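Side-chain contacts in xyloglucan-specific endo-beta-1,4-glucanase BoGH5A (Bacteroides ovatus, PDB 3ZMR), which cleaves the beta-1,4-glucan backbone of xyloglucan internally, with retention of anomeric configuration, to release xyloglucan oligosaccharides: residues Tyr99-Ala104 and Met240-Ala245; Gly109-Thr114 and Gly208-Ile213; Leu113-Leu118 and Tyr301-Val306; Ala203-Gly208 and Asp252-Phe257; Ala318-Pro323 and Asn382-Asn387. All coordinates share one frame; numbering follows the deposited sequence. Where two conformers were deposited one is given.

In the fold
All five contacts lie away from the substrate-binding and catalytic residues. They belong to the outer layer of the eight-stranded parallel barrel and to the end where its strands begin. Contacts 2, 3 and 4 cluster. Centres of contacts 2 and 4 are about 7 Å apart, and those of contacts 2 and 3 about 8 Å. They meet at the starts of neighbouring strands 210-214, 255-258 and 304-307; Glu262, the probable proton donor, lies beyond the far end of strand 255-258. Contact 1 lies on helix 227-248, its centre about 19 Å from that of contact 2. Contact 5, about 15 Å from contact 3 between centres, touches it where Val306 packs on Phe320 and Pro323.

Contact 1 (Tyr99-Ala104 and Met240-Ala245); sequences YDEYIA and MWKQIA
Two charged groups and one ring meet here, and Lys242 takes part in every interaction. The salt bridge runs from Lys242 NZ to Glu101 OE1, at 2.8 Å. The ammonium approaches this oxygen from above the carboxylate, 36° out of its plane. The glutamate chain bends at its second torsion (chi2 86°) and comes in roughly perpendicular to the lysine chain. The aromatic part is a cation-pi contact. Lys242 NZ lies 4.2 Å from the centroid of the Tyr99 ring, over its face. Lys242 CE lies over the same ring, 3.9 Å from the centroid, and makes a CH-pi contact. The lysine and tyrosine chains run antiparallel past one another. CG of Lys242 stands anti to the backbone N (chi1 -176°), and the extended chain beyond it carries the amine along the ring to the carboxylate. Tyr99 OH forms a hydrogen bond with Glu238 of helix 227-248. The type I turn Tyr99-Tyr102 is therefore held against this helix. Thr291 of helix 275-293 touches both Tyr99 and Lys242.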
# COMPACT_ATOMS: atom_id res chain seq x y z
N TYR A 99 12.16 -19.54 -5.91
CA TYR A 99 11.01 -20.24 -6.56
C TYR A 99 11.45 -21.03 -7.77
O TYR A 99 12.23 -20.56 -8.60
CB TYR A 99 9.89 -19.31 -7.06
CG TYR A 99 9.04 -18.60 -6.02
CD1 TYR A 99 9.01 -18.99 -4.71
CD2 TYR A 99 8.30 -17.49 -6.39
CE1 TYR A 99 8.22 -18.33 -3.78
CE2 TYR A 99 7.51 -16.82 -5.48
CZ TYR A 99 7.49 -17.22 -4.17
OH TYR A 99 6.69 -16.57 -3.25
N ASP A 100 10.93 -22.25 -7.90
CA ASP A 100 11.26 -23.08 -9.08
C ASP A 100 10.88 -22.41 -10.42
O ASP A 100 11.51 -22.61 -11.43
CB ASP A 100 10.57 -24.43 -8.98
CG ASP A 100 11.11 -25.32 -7.87
OD1 ASP A 100 12.16 -25.00 -7.28
OD2 ASP A 100 10.47 -26.35 -7.60
N GLU A 101 9.85 -21.57 -10.36
CA GLU A 101 9.29 -20.91 -11.51
C GLU A 101 10.05 -19.63 -11.91
O GLU A 101 9.73 -19.00 -12.94
CB GLU A 101 7.82 -20.53 -11.24
CG GLU A 101 6.89 -21.70 -10.95
CD GLU A 101 6.83 -22.15 -9.51
OE1 GLU A 101 7.63 -21.74 -8.65
OE2 GLU A 101 5.90 -22.95 -9.23
N TYR A 102 11.03 -19.23 -11.10
CA TYR A 102 11.84 -18.04 -11.37
C TYR A 102 12.41 -18.04 -12.79
O TYR A 102 12.92 -19.06 -13.28
CB TYR A 102 12.99 -17.95 -10.38
CG TYR A 102 13.96 -16.82 -10.59
CD1 TYR A 102 13.72 -15.54 -10.09
CD2 TYR A 102 15.15 -17.05 -11.26
CE1 TYR A 102 14.68 -14.54 -10.24
CE2 TYR A 102 16.09 -16.06 -11.43
CZ TYR A 102 15.84 -14.81 -10.94
OH TYR A 102 16.81 -13.84 -11.08
N ILE A 103 12.39 -16.88 -13.41
CA ILE A 103 13.13 -16.66 -14.63
C ILE A 103 13.96 -15.39 -14.46
O ILE A 103 13.67 -14.53 -13.63
CB ILE A 103 12.23 -16.58 -15.89
CG1 ILE A 103 11.35 -15.33 -15.87
CG2 ILE A 103 11.41 -17.86 -16.08
CD1 ILE A 103 10.46 -15.18 -17.12
N ALA A 104 15.01 -15.27 -15.26
CA ALA A 104 15.96 -14.19 -15.11
C ALA A 104 15.27 -12.83 -15.26
O ALA A 104 14.27 -12.71 -15.99
CB ALA A 104 17.04 -14.31 -16.14
N MET A 240 -1.28 -16.63 -2.92
CA MET A 240 -2.15 -15.91 -3.84
C MET A 240 -1.34 -15.04 -4.77
O MET A 240 -1.48 -15.11 -6.01
CB MET A 240 -3.21 -15.10 -3.06
CG MET A 240 -4.19 -15.98 -2.28
SD MET A 240 -5.38 -15.00 -1.36
CE MET A 240 -6.43 -14.42 -2.67
N TRP A 241 -0.43 -14.24 -4.20
CA TRP A 241 0.39 -13.36 -5.05
C TRP A 241 1.34 -14.10 -6.00
O TRP A 241 1.63 -13.61 -7.09
CB TRP A 241 1.16 -12.30 -4.26
CG TRP A 241 0.35 -11.04 -4.13
CD1 TRP A 241 -0.23 -10.54 -2.99
CD2 TRP A 241 -0.01 -10.15 -5.19
NE1 TRP A 241 -0.96 -9.41 -3.29
CE2 TRP A 241 -0.86 -9.15 -4.63
CE3 TRP A 241 0.23 -10.14 -6.57
CZ2 TRP A 241 -1.41 -8.13 -5.41
CZ3 TRP A 241 -0.30 -9.10 -7.32
CH2 TRP A 241 -1.12 -8.13 -6.75
N LYS A 242 1.79 -15.29 -5.60
CA LYS A 242 2.63 -16.06 -6.50
C LYS A 242 1.88 -16.36 -7.82
O LYS A 242 2.41 -16.23 -8.93
CB LYS A 242 3.15 -17.32 -5.83
CG LYS A 242 4.10 -18.11 -6.71
CD LYS A 242 4.68 -19.30 -5.94
CE LYS A 242 5.60 -20.08 -6.87
NZ LYS A 242 6.14 -21.32 -6.26
N GLN A 243 0.62 -16.77 -7.67
CA GLN A 243 -0.20 -17.06 -8.83
C GLN A 243 -0.46 -15.86 -9.71
O GLN A 243 -0.38 -15.91 -10.94
CB GLN A 243 -1.54 -17.64 -8.41
CG GLN A 243 -1.41 -19.02 -7.78
CD GLN A 243 -2.71 -19.45 -7.16
OE1 GLN A 243 -3.61 -19.95 -7.85
NE2 GLN A 243 -2.83 -19.23 -5.87
N ILE A 244 -0.84 -14.77 -9.05
CA ILE A 244 -1.17 -13.55 -9.80
C ILE A 244 0.09 -12.99 -10.51
O ILE A 244 0.07 -12.65 -11.71
CB ILE A 244 -1.75 -12.48 -8.86
CG1 ILE A 244 -3.04 -12.98 -8.17
CG2 ILE A 244 -2.00 -11.18 -9.62
CD1 ILE A 244 -3.31 -12.25 -6.88
N ALA A 245 1.20 -12.95 -9.76
CA ALA A 245 2.47 -12.48 -10.33
C ALA A 245 2.89 -13.32 -11.52
O ALA A 245 3.34 -12.78 -12.53
CB ALA A 245 3.54 -12.48 -9.25

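Contact 2 (Gly109-Thr114 and Gly208-Ile213); sequences GMRDLT and GLYVII
Arg111 and Tyr210 reach toward each other from opposite directions, and their flat groups are nearly parallel, 17° apart. They meet at the guanidinium edge rather than over its face. Arg111 NH2 donates to Tyr210 OH at 3.0 Å, with an N-H...O angle of 152°. The oxygen is tilted from the guanidinium plane. A water at the same edge accepts from Arg111 NH1 at 3.2 Å and lies 2.6 Å from Tyr210 OH in a second hydrogen bond. The arginine chain bends at its third torsion (chi3 -76°), which turns the guanidinium to the phenol. Leu113 CD1 lies 3.7 Å above the guanidinium plane, toward its rim. Leu118 and Leu121 of helix 115-122 touch both side chains. Arg111 NH2 has a stronger partner, the carboxylate of Asp253, in a salt bridge. The phenol oxygen is gripped by a cationic N-H and a water at the start of strand 210-214. The nearby positive charge would probably polarise the hydroxyl, and Asp253 is likely to offset part of this.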
# COMPACT_ATOMS: atom_id res chain seq x y z
N GLY A 109 10.15 -3.60 -22.02
CA GLY A 109 8.97 -2.79 -21.67
C GLY A 109 9.02 -2.14 -20.30
O GLY A 109 8.03 -1.54 -19.88
N MET A 110 10.18 -2.22 -19.64
CA MET A 110 10.38 -1.71 -18.29
C MET A 110 11.36 -0.54 -18.40
O MET A 110 12.57 -0.72 -18.38
CB MET A 110 10.89 -2.79 -17.32
CG MET A 110 10.18 -4.12 -17.42
SD MET A 110 8.39 -4.10 -17.31
CE MET A 110 8.16 -3.93 -15.55
N ARG A 111 10.81 0.67 -18.54
CA ARG A 111 11.62 1.88 -18.71
C ARG A 111 12.50 2.13 -17.50
O ARG A 111 12.16 1.79 -16.37
CB ARG A 111 10.72 3.08 -18.94
CG ARG A 111 9.97 3.00 -20.28
CD ARG A 111 8.87 4.05 -20.32
NE ARG A 111 7.74 3.63 -19.50
CZ ARG A 111 6.64 4.34 -19.30
NH1 ARG A 111 6.52 5.58 -19.80
NH2 ARG A 111 5.67 3.79 -18.60
N ASP A 112 13.65 2.76 -17.75
CA ASP A 112 14.56 3.12 -16.68
C ASP A 112 14.08 4.41 -16.00
O ASP A 112 14.65 5.52 -16.17
CB ASP A 112 15.98 3.30 -17.21
CG ASP A 112 17.00 3.41 -16.11
OD1 ASP A 112 16.71 3.09 -14.95
OD2 ASP A 112 18.14 3.78 -16.43
N LEU A 113 13.01 4.25 -15.21
CA LEU A 113 12.35 5.34 -14.49
C LEU A 113 12.14 4.93 -13.04
O LEU A 113 11.70 3.81 -12.79
CB LEU A 113 10.99 5.63 -15.12
CG LEU A 113 10.97 6.17 -16.55
CD1 LEU A 113 9.55 6.22 -17.07
CD2 LEU A 113 11.64 7.54 -16.59
N THR A 114 12.44 5.81 -12.10
CA THR A 114 12.09 5.58 -10.72
C THR A 114 10.56 5.60 -10.59
O THR A 114 9.87 6.15 -11.45
CB THR A 114 12.66 6.61 -9.77
OG1 THR A 114 12.08 7.87 -10.10
CG2 THR A 114 14.18 6.68 -9.87
N GLY A 208 -4.71 2.44 -23.46
CA GLY A 208 -3.66 3.41 -23.21
C GLY A 208 -3.53 3.82 -21.76
O GLY A 208 -2.91 4.83 -21.46
N LEU A 209 -4.11 3.05 -20.86
CA LEU A 209 -4.05 3.37 -19.42
C LEU A 209 -2.93 2.65 -18.66
O LEU A 209 -2.56 1.52 -19.01
CB LEU A 209 -5.38 2.98 -18.79
CG LEU A 209 -6.61 3.72 -19.32
CD1 LEU A 209 -7.87 3.00 -18.88
CD2 LEU A 209 -6.59 5.17 -18.81
N TYR A 210 -2.41 3.29 -17.62
CA TYR A 210 -1.76 2.56 -16.52
C TYR A 210 -2.81 1.77 -15.79
O TYR A 210 -3.94 2.25 -15.61
CB TYR A 210 -1.04 3.50 -15.56
CG TYR A 210 0.24 4.11 -16.10
CD1 TYR A 210 1.46 3.50 -15.90
CD2 TYR A 210 0.22 5.33 -16.76
CE1 TYR A 210 2.63 4.06 -16.37
CE2 TYR A 210 1.37 5.89 -17.25
CZ TYR A 210 2.59 5.23 -17.06
OH TYR A 210 3.76 5.78 -17.54
N VAL A 211 -2.45 0.58 -15.32
CA VAL A 211 -3.38 -0.32 -14.64
C VAL A 211 -2.77 -0.77 -13.32
O VAL A 211 -1.62 -1.19 -13.30
CB VAL A 211 -3.75 -1.54 -15.49
CG1 VAL A 211 -4.66 -2.47 -14.71
CG2 VAL A 211 -4.37 -1.06 -16.82
N ILE A 212 -3.53 -0.68 -12.24
CA ILE A 212 -3.19 -1.20 -10.94
C ILE A 212 -4.17 -2.32 -10.58
O ILE A 212 -5.39 -2.10 -10.62
CB ILE A 212 -3.27 -0.11 -9.86
CG1 ILE A 212 -2.29 1.04 -10.10
CG2 ILE A 212 -3.03 -0.72 -8.48
CD1 ILE A 212 -2.65 2.33 -9.38
N ILE A 213 -3.67 -3.51 -10.27
CA ILE A 213 -4.50 -4.60 -9.71
C ILE A 213 -4.05 -4.89 -8.28
O ILE A 213 -2.86 -4.79 -7.97
CB ILE A 213 -4.47 -5.88 -10.56
CG1 ILE A 213 -3.06 -6.43 -10.75
CG2 ILE A 213 -5.16 -5.63 -11.89
CD1 ILE A 213 -3.01 -7.77 -11.46
O HOH W 1 3.74 7.09 -19.74

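Contact 3 (Leu113-Leu118 and Tyr301-Val306); sequences LTSMQL and YRHLIV
This is a buried contact between the start of helix 115-122 and the residues leading into barrel strand 304-307, with the His303 ring at its centre. Its polar part is one hydrogen bond, Ser115 OG to His303 ND1 at 2.8 Å, in which either could be the donor. The serine comes in at the ring edge. Leu113 O also lies at that edge, 3.3 Å from His303 CE1. Leu118 covers one face: its CD2 sits 3.6 Å from the ring centroid, only 9° off the normal, in a CH-pi contact. The first two torsions of Leu118 (chi1 -159°, chi2 82°) together put this CD2 branch over the imidazole. With an alanine at His303, Ser115 OG would probably lose this partner and Leu118 CD2 would be left facing a gap. A capping box sets the helix start. Thr114 OG1 accepts from Gln117 N at 3.0 Å, and Gln117 OE1 accepts from Thr114 N. Around the contact, His303 packs on Leu256 of strand 255-258 and on Arg330, and Ser115 touches Phe332 of strand 331-337. The helix thus joins the starts of adjacent barrel strands.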
# COMPACT_ATOMS: atom_id res chain seq x y z
N LEU A 113 13.01 4.25 -15.21
CA LEU A 113 12.35 5.34 -14.49
C LEU A 113 12.14 4.93 -13.04
O LEU A 113 11.70 3.81 -12.79
CB LEU A 113 10.99 5.63 -15.12
CG LEU A 113 10.97 6.17 -16.55
CD1 LEU A 113 9.55 6.22 -17.07
CD2 LEU A 113 11.64 7.54 -16.59
N THR A 114 12.44 5.81 -12.10
CA THR A 114 12.09 5.58 -10.72
C THR A 114 10.56 5.60 -10.59
O THR A 114 9.87 6.15 -11.45
CB THR A 114 12.66 6.61 -9.77
OG1 THR A 114 12.08 7.87 -10.10
CG2 THR A 114 14.18 6.68 -9.87
N SER A 115 10.04 4.99 -9.53
CA SER A 115 8.61 5.10 -9.25
C SER A 115 8.19 6.58 -9.18
O SER A 115 7.11 6.95 -9.63
CB SER A 115 8.22 4.32 -8.02
OG SER A 115 8.33 2.94 -8.28
N MET A 116 9.04 7.42 -8.58
CA MET A 116 8.71 8.85 -8.53
C MET A 116 8.50 9.43 -9.94
O MET A 116 7.57 10.21 -10.20
CB MET A 116 9.78 9.63 -7.74
CG MET A 116 9.42 11.10 -7.56
SD MET A 116 7.90 11.41 -6.60
CE MET A 116 8.50 10.95 -5.02
N GLN A 117 9.41 9.11 -10.86
CA GLN A 117 9.32 9.60 -12.25
C GLN A 117 8.08 9.04 -12.93
O GLN A 117 7.38 9.73 -13.64
CB GLN A 117 10.57 9.21 -13.03
CG GLN A 117 11.82 10.01 -12.65
CD GLN A 117 13.05 9.52 -13.38
OE1 GLN A 117 13.41 8.36 -13.25
NE2 GLN A 117 13.66 10.39 -14.18
N LEU A 118 7.79 7.77 -12.67
CA LEU A 118 6.60 7.15 -13.24
C LEU A 118 5.37 7.87 -12.72
O LEU A 118 4.41 8.09 -13.48
CB LEU A 118 6.55 5.66 -12.92
CG LEU A 118 5.66 4.86 -13.87
CD1 LEU A 118 6.37 4.52 -15.16
CD2 LEU A 118 5.16 3.58 -13.20
N TYR A 301 11.48 -5.85 -12.05
CA TYR A 301 11.51 -4.41 -12.28
C TYR A 301 10.17 -3.69 -12.08
O TYR A 301 10.12 -2.45 -12.13
CB TYR A 301 11.97 -4.13 -13.71
CG TYR A 301 13.40 -4.55 -14.00
CD1 TYR A 301 14.49 -3.83 -13.47
CD2 TYR A 301 13.68 -5.64 -14.80
CE1 TYR A 301 15.80 -4.16 -13.75
CE2 TYR A 301 15.00 -5.98 -15.08
CZ TYR A 301 16.03 -5.24 -14.54
OH TYR A 301 17.32 -5.60 -14.83
N ARG A 302 9.08 -4.45 -11.94
CA ARG A 302 7.75 -3.85 -11.94
C ARG A 302 7.61 -2.88 -10.80
O ARG A 302 8.13 -3.10 -9.70
CB ARG A 302 6.72 -4.96 -11.85
CG ARG A 302 5.29 -4.50 -12.02
CD ARG A 302 4.22 -5.63 -12.15
NE ARG A 302 4.63 -6.65 -13.11
CZ ARG A 302 4.70 -6.47 -14.43
NH1 ARG A 302 4.29 -5.34 -15.04
NH2 ARG A 302 5.22 -7.43 -15.19
N HIS A 303 6.84 -1.83 -11.01
CA HIS A 303 6.55 -0.90 -9.93
C HIS A 303 5.46 -1.49 -9.07
O HIS A 303 4.41 -1.92 -9.55
CB HIS A 303 6.09 0.44 -10.50
CG HIS A 303 7.15 1.11 -11.34
ND1 HIS A 303 7.92 2.17 -10.89
CD2 HIS A 303 7.55 0.86 -12.61
CE1 HIS A 303 8.74 2.55 -11.86
NE2 HIS A 303 8.54 1.75 -12.90
N LEU A 304 5.77 -1.57 -7.78
CA LEU A 304 4.89 -2.18 -6.78
C LEU A 304 4.36 -1.11 -5.82
O LEU A 304 5.05 -0.14 -5.51
CB LEU A 304 5.61 -3.28 -6.01
CG LEU A 304 6.27 -4.39 -6.85
CD1 LEU A 304 6.90 -5.42 -5.94
CD2 LEU A 304 5.30 -5.05 -7.82
N ILE A 305 3.17 -1.36 -5.29
CA ILE A 305 2.47 -0.40 -4.46
C ILE A 305 2.12 -1.09 -3.14
O ILE A 305 1.44 -2.13 -3.13
CB ILE A 305 1.18 0.09 -5.12
CG1 ILE A 305 1.43 0.67 -6.49
CG2 ILE A 305 0.47 1.09 -4.21
CD1 ILE A 305 0.19 0.73 -7.35
N VAL A 306 2.62 -0.53 -2.03
CA VAL A 306 2.40 -1.06 -0.71
C VAL A 306 1.61 -0.06 0.12
O VAL A 306 1.61 1.15 -0.16
CB VAL A 306 3.74 -1.46 -0.03
CG1 VAL A 306 4.37 -2.64 -0.78
CG2 VAL A 306 4.69 -0.28 0.13

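Contact 4 (Ala203-Gly208 and Asp252-Phe257); sequences AALDAG and DDRLLF
Leu205 crosses Arg254 at a slant, its CD2 3.7 Å from Arg254 CB. The same methyl lies 4.2 Å above the centre of the guanidinium face. The bend at the arginine's third torsion (chi3 -48°) turns that face to the leucine. Asp252 fixes this end. Its OD1 accepts from Arg254 NE at 2.9 Å in a salt bridge, nearly straight (172°), on the syn lone pair and in the guanidinium plane. The same oxygen takes Arg254 N at 3.1 Å on its anti side, 34° out of the carboxylate plane; two N-H groups grip it. Farther out, a water at the guanidinium edge donates to Asp206 OD1 at 2.9 Å and accepts from Arg254 NH2 at 3.0 Å. Asp206 also forms a salt bridge with Lys202. Asp252 OD1 and Arg254 N make an Asx turn, within a type I beta turn that opens strand 255-258. Helix 191-206 closes in a Schellman motif at Gly208; its end, packed on that turn, fits the outer layer of a TIM barrel.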
# COMPACT_ATOMS: atom_id res chain seq x y z
N ALA A 203 -7.62 -5.13 -21.82
CA ALA A 203 -8.47 -4.07 -22.42
C ALA A 203 -8.07 -2.67 -21.92
O ALA A 203 -7.99 -1.72 -22.69
CB ALA A 203 -9.93 -4.35 -22.11
N ALA A 204 -7.78 -2.57 -20.62
CA ALA A 204 -7.39 -1.28 -20.04
C ALA A 204 -6.03 -0.82 -20.60
O ALA A 204 -5.82 0.35 -20.94
CB ALA A 204 -7.34 -1.38 -18.53
N LEU A 205 -5.08 -1.74 -20.66
CA LEU A 205 -3.78 -1.42 -21.21
C LEU A 205 -3.86 -1.02 -22.69
O LEU A 205 -3.20 -0.09 -23.15
CB LEU A 205 -2.84 -2.61 -21.04
CG LEU A 205 -2.36 -2.89 -19.60
CD1 LEU A 205 -1.68 -4.25 -19.56
CD2 LEU A 205 -1.45 -1.82 -19.02
N ASP A 206 -4.64 -1.78 -23.44
CA ASP A 206 -4.82 -1.49 -24.88
C ASP A 206 -5.46 -0.11 -25.14
O ASP A 206 -5.23 0.50 -26.18
CB ASP A 206 -5.59 -2.59 -25.60
CG ASP A 206 -4.83 -3.93 -25.68
OD1 ASP A 206 -3.62 -3.99 -25.41
OD2 ASP A 206 -5.47 -4.94 -26.04
N ALA A 207 -6.28 0.35 -24.19
CA ALA A 207 -6.87 1.68 -24.22
C ALA A 207 -5.90 2.80 -23.89
O ALA A 207 -6.23 3.97 -24.00
CB ALA A 207 -8.09 1.74 -23.31
N GLY A 208 -4.71 2.44 -23.46
CA GLY A 208 -3.66 3.41 -23.21
C GLY A 208 -3.53 3.82 -21.76
O GLY A 208 -2.91 4.83 -21.46
N ASP A 252 4.18 -5.21 -19.45
CA ASP A 252 5.13 -4.13 -19.34
C ASP A 252 4.86 -3.21 -18.13
O ASP A 252 4.00 -3.52 -17.27
CB ASP A 252 5.29 -3.42 -20.70
CG ASP A 252 4.17 -2.50 -21.07
OD1 ASP A 252 3.37 -2.05 -20.23
OD2 ASP A 252 4.15 -2.15 -22.27
N ASP A 253 5.60 -2.11 -18.03
CA ASP A 253 5.62 -1.30 -16.81
C ASP A 253 4.36 -0.44 -16.59
O ASP A 253 4.22 0.24 -15.59
CB ASP A 253 6.89 -0.46 -16.70
CG ASP A 253 7.00 0.65 -17.74
OD1 ASP A 253 6.01 0.92 -18.47
OD2 ASP A 253 8.08 1.29 -17.80
N ARG A 254 3.44 -0.49 -17.54
CA ARG A 254 2.16 0.17 -17.38
C ARG A 254 1.27 -0.61 -16.42
O ARG A 254 0.25 -0.09 -15.97
CB ARG A 254 1.49 0.42 -18.73
CG ARG A 254 2.22 1.41 -19.66
CD ARG A 254 1.70 1.32 -21.11
NE ARG A 254 1.65 -0.09 -21.51
CZ ARG A 254 0.80 -0.64 -22.39
NH1 ARG A 254 -0.10 0.09 -23.03
NH2 ARG A 254 0.87 -1.95 -22.62
N LEU A 255 1.61 -1.87 -16.12
CA LEU A 255 0.89 -2.68 -15.13
C LEU A 255 1.63 -2.69 -13.81
O LEU A 255 2.81 -3.09 -13.74
CB LEU A 255 0.65 -4.11 -15.58
CG LEU A 255 -0.09 -5.05 -14.63
CD1 LEU A 255 -1.52 -4.57 -14.36
CD2 LEU A 255 -0.13 -6.46 -15.16
N LEU A 256 0.96 -2.21 -12.77
CA LEU A 256 1.45 -2.18 -11.39
C LEU A 256 0.64 -3.11 -10.52
O LEU A 256 -0.56 -3.34 -10.79
CB LEU A 256 1.38 -0.75 -10.81
CG LEU A 256 2.24 0.37 -11.46
CD1 LEU A 256 1.56 0.97 -12.67
CD2 LEU A 256 2.53 1.47 -10.44
N PHE A 257 1.29 -3.67 -9.50
CA PHE A 257 0.63 -4.51 -8.51
C PHE A 257 0.56 -3.79 -7.18
O PHE A 257 1.53 -3.17 -6.76
CB PHE A 257 1.34 -5.85 -8.27
CG PHE A 257 1.59 -6.72 -9.48
CD1 PHE A 257 0.81 -6.71 -10.63
CD2 PHE A 257 2.62 -7.65 -9.40
CE1 PHE A 257 1.10 -7.56 -11.67
CE2 PHE A 257 2.89 -8.51 -10.44
CZ PHE A 257 2.14 -8.46 -11.58
O HOH W 2 -1.28 -2.52 -24.64

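Contact 5 (Ala318-Pro323 and Asn382-Asn387); sequences AHFTMP and NVFINN. With EDO (1,2-ethanediol), chain G.
His319 NE2 and O2 of a bound 1,2-ethanediol share a hydrogen bond of 2.8 Å, in which either could be the donor. The diol probably came from the crystallisation liquor. This is the outer layer of the TIM barrel, where the chain leaving helix 313-319 meets the short helix 382-386. The diol carbon C1 also rests 3.6 Å from Ala318 CB. That methyl lies over one face of the His319 imidazole, toward its rim, and the ring stacks with Tyr278 of helix 275-293. A leucine in place of His319 is likely to leave the diol hydroxyl without its nitrogen partner and Tyr278 without a flat ring to stack on. Across the contact the meeting is purely apolar. Phe320 points its ring away from its own amide nitrogen (chi1 168°) and toward Phe384. Both rings also pack on Leu333 of strand 331-337. The two phenyl groups meet obliquely, with centroids 5.8 Å apart and planes at 75°. Their closest atoms are Phe320 CD2 and Phe384 CE1, 3.7 Å apart.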
# COMPACT_ATOMS: atom_id res chain seq x y z
N ALA A 318 3.36 8.07 10.70
CA ALA A 318 3.85 7.63 12.02
C ALA A 318 4.45 6.22 12.04
O ALA A 318 5.31 5.91 12.87
CB ALA A 318 2.72 7.74 13.05
N HIS A 319 3.98 5.33 11.16
CA HIS A 319 4.28 3.91 11.32
C HIS A 319 4.69 3.11 10.08
O HIS A 319 5.10 1.96 10.21
CB HIS A 319 3.08 3.18 11.95
CG HIS A 319 2.60 3.81 13.22
ND1 HIS A 319 3.29 3.69 14.40
CD2 HIS A 319 1.49 4.54 13.50
CE1 HIS A 319 2.64 4.33 15.35
NE2 HIS A 319 1.53 4.84 14.83
N PHE A 320 4.51 3.65 8.88
CA PHE A 320 4.84 2.89 7.68
C PHE A 320 6.35 2.77 7.57
O PHE A 320 7.07 3.77 7.75
CB PHE A 320 4.26 3.56 6.41
CG PHE A 320 4.80 2.98 5.13
CD1 PHE A 320 4.23 1.83 4.59
CD2 PHE A 320 5.86 3.57 4.46
CE1 PHE A 320 4.71 1.31 3.40
CE2 PHE A 320 6.33 3.06 3.28
CZ PHE A 320 5.79 1.91 2.78
N THR A 321 6.81 1.56 7.29
CA THR A 321 8.22 1.31 6.97
C THR A 321 8.37 0.78 5.54
O THR A 321 7.59 -0.03 5.08
CB THR A 321 8.86 0.34 7.99
OG1 THR A 321 8.20 -0.94 7.92
CG2 THR A 321 8.78 0.92 9.40
N MET A 322 9.41 1.24 4.84
CA MET A 322 9.66 0.80 3.47
C MET A 322 10.10 -0.65 3.47
O MET A 322 11.02 -1.03 4.22
CB MET A 322 10.73 1.65 2.78
CG MET A 322 10.24 3.00 2.28
SD MET A 322 9.04 2.91 0.94
CE MET A 322 10.03 2.61 -0.52
N PRO A 323 9.46 -1.49 2.64
CA PRO A 323 9.99 -2.83 2.51
C PRO A 323 11.42 -2.82 1.92
O PRO A 323 11.77 -1.96 1.15
CB PRO A 323 9.03 -3.52 1.54
CG PRO A 323 7.77 -2.71 1.57
CD PRO A 323 8.26 -1.30 1.82
N ASN A 382 4.49 14.81 2.41
CA ASN A 382 5.76 15.35 1.88
C ASN A 382 6.98 14.60 2.39
O ASN A 382 7.99 14.55 1.72
CB ASN A 382 5.87 16.89 2.05
CG ASN A 382 6.04 17.40 3.48
OD1 ASN A 382 6.03 16.70 4.46
ND2 ASN A 382 6.22 18.74 3.57
N VAL A 383 6.88 14.01 3.58
CA VAL A 383 8.00 13.22 4.13
C VAL A 383 8.36 12.05 3.18
O VAL A 383 9.53 11.73 3.00
CB VAL A 383 7.72 12.74 5.56
CG1 VAL A 383 6.57 11.75 5.64
CG2 VAL A 383 8.97 12.13 6.17
N PHE A 384 7.35 11.45 2.56
CA PHE A 384 7.59 10.41 1.56
C PHE A 384 8.13 10.97 0.26
O PHE A 384 9.15 10.49 -0.26
CB PHE A 384 6.31 9.56 1.35
CG PHE A 384 5.90 8.86 2.61
CD1 PHE A 384 6.65 7.82 3.09
CD2 PHE A 384 4.81 9.29 3.34
CE1 PHE A 384 6.35 7.22 4.30
CE2 PHE A 384 4.50 8.68 4.55
CZ PHE A 384 5.24 7.64 5.02
N ILE A 385 7.48 12.02 -0.24
CA ILE A 385 7.85 12.60 -1.53
C ILE A 385 9.33 13.04 -1.48
O ILE A 385 10.10 12.79 -2.40
CB ILE A 385 6.92 13.77 -1.92
CG1 ILE A 385 5.46 13.29 -2.03
CG2 ILE A 385 7.39 14.46 -3.21
CD1 ILE A 385 5.25 12.18 -3.05
N ASN A 386 9.70 13.69 -0.39
CA ASN A 386 11.08 14.20 -0.23
C ASN A 386 12.11 13.09 0.01
O ASN A 386 13.31 13.27 -0.24
CB ASN A 386 11.16 15.23 0.88
CG ASN A 386 10.52 16.55 0.51
OD1 ASN A 386 10.49 16.93 -0.67
ND2 ASN A 386 9.99 17.26 1.51
N ASN A 387 11.63 11.91 0.42
CA ASN A 387 12.42 10.69 0.47
C ASN A 387 12.38 9.88 -0.82
O ASN A 387 12.81 8.71 -0.84
CB ASN A 387 12.02 9.85 1.69
CG ASN A 387 12.73 10.28 2.97
OD1 ASN A 387 13.88 10.68 2.93
ND2 ASN A 387 12.07 10.11 4.10
C1 EDO G . -0.72 7.21 13.97
O1 EDO G . -1.74 8.12 13.57
C2 EDO G . -0.97 6.53 15.32
O2 EDO G . 0.11 6.78 16.23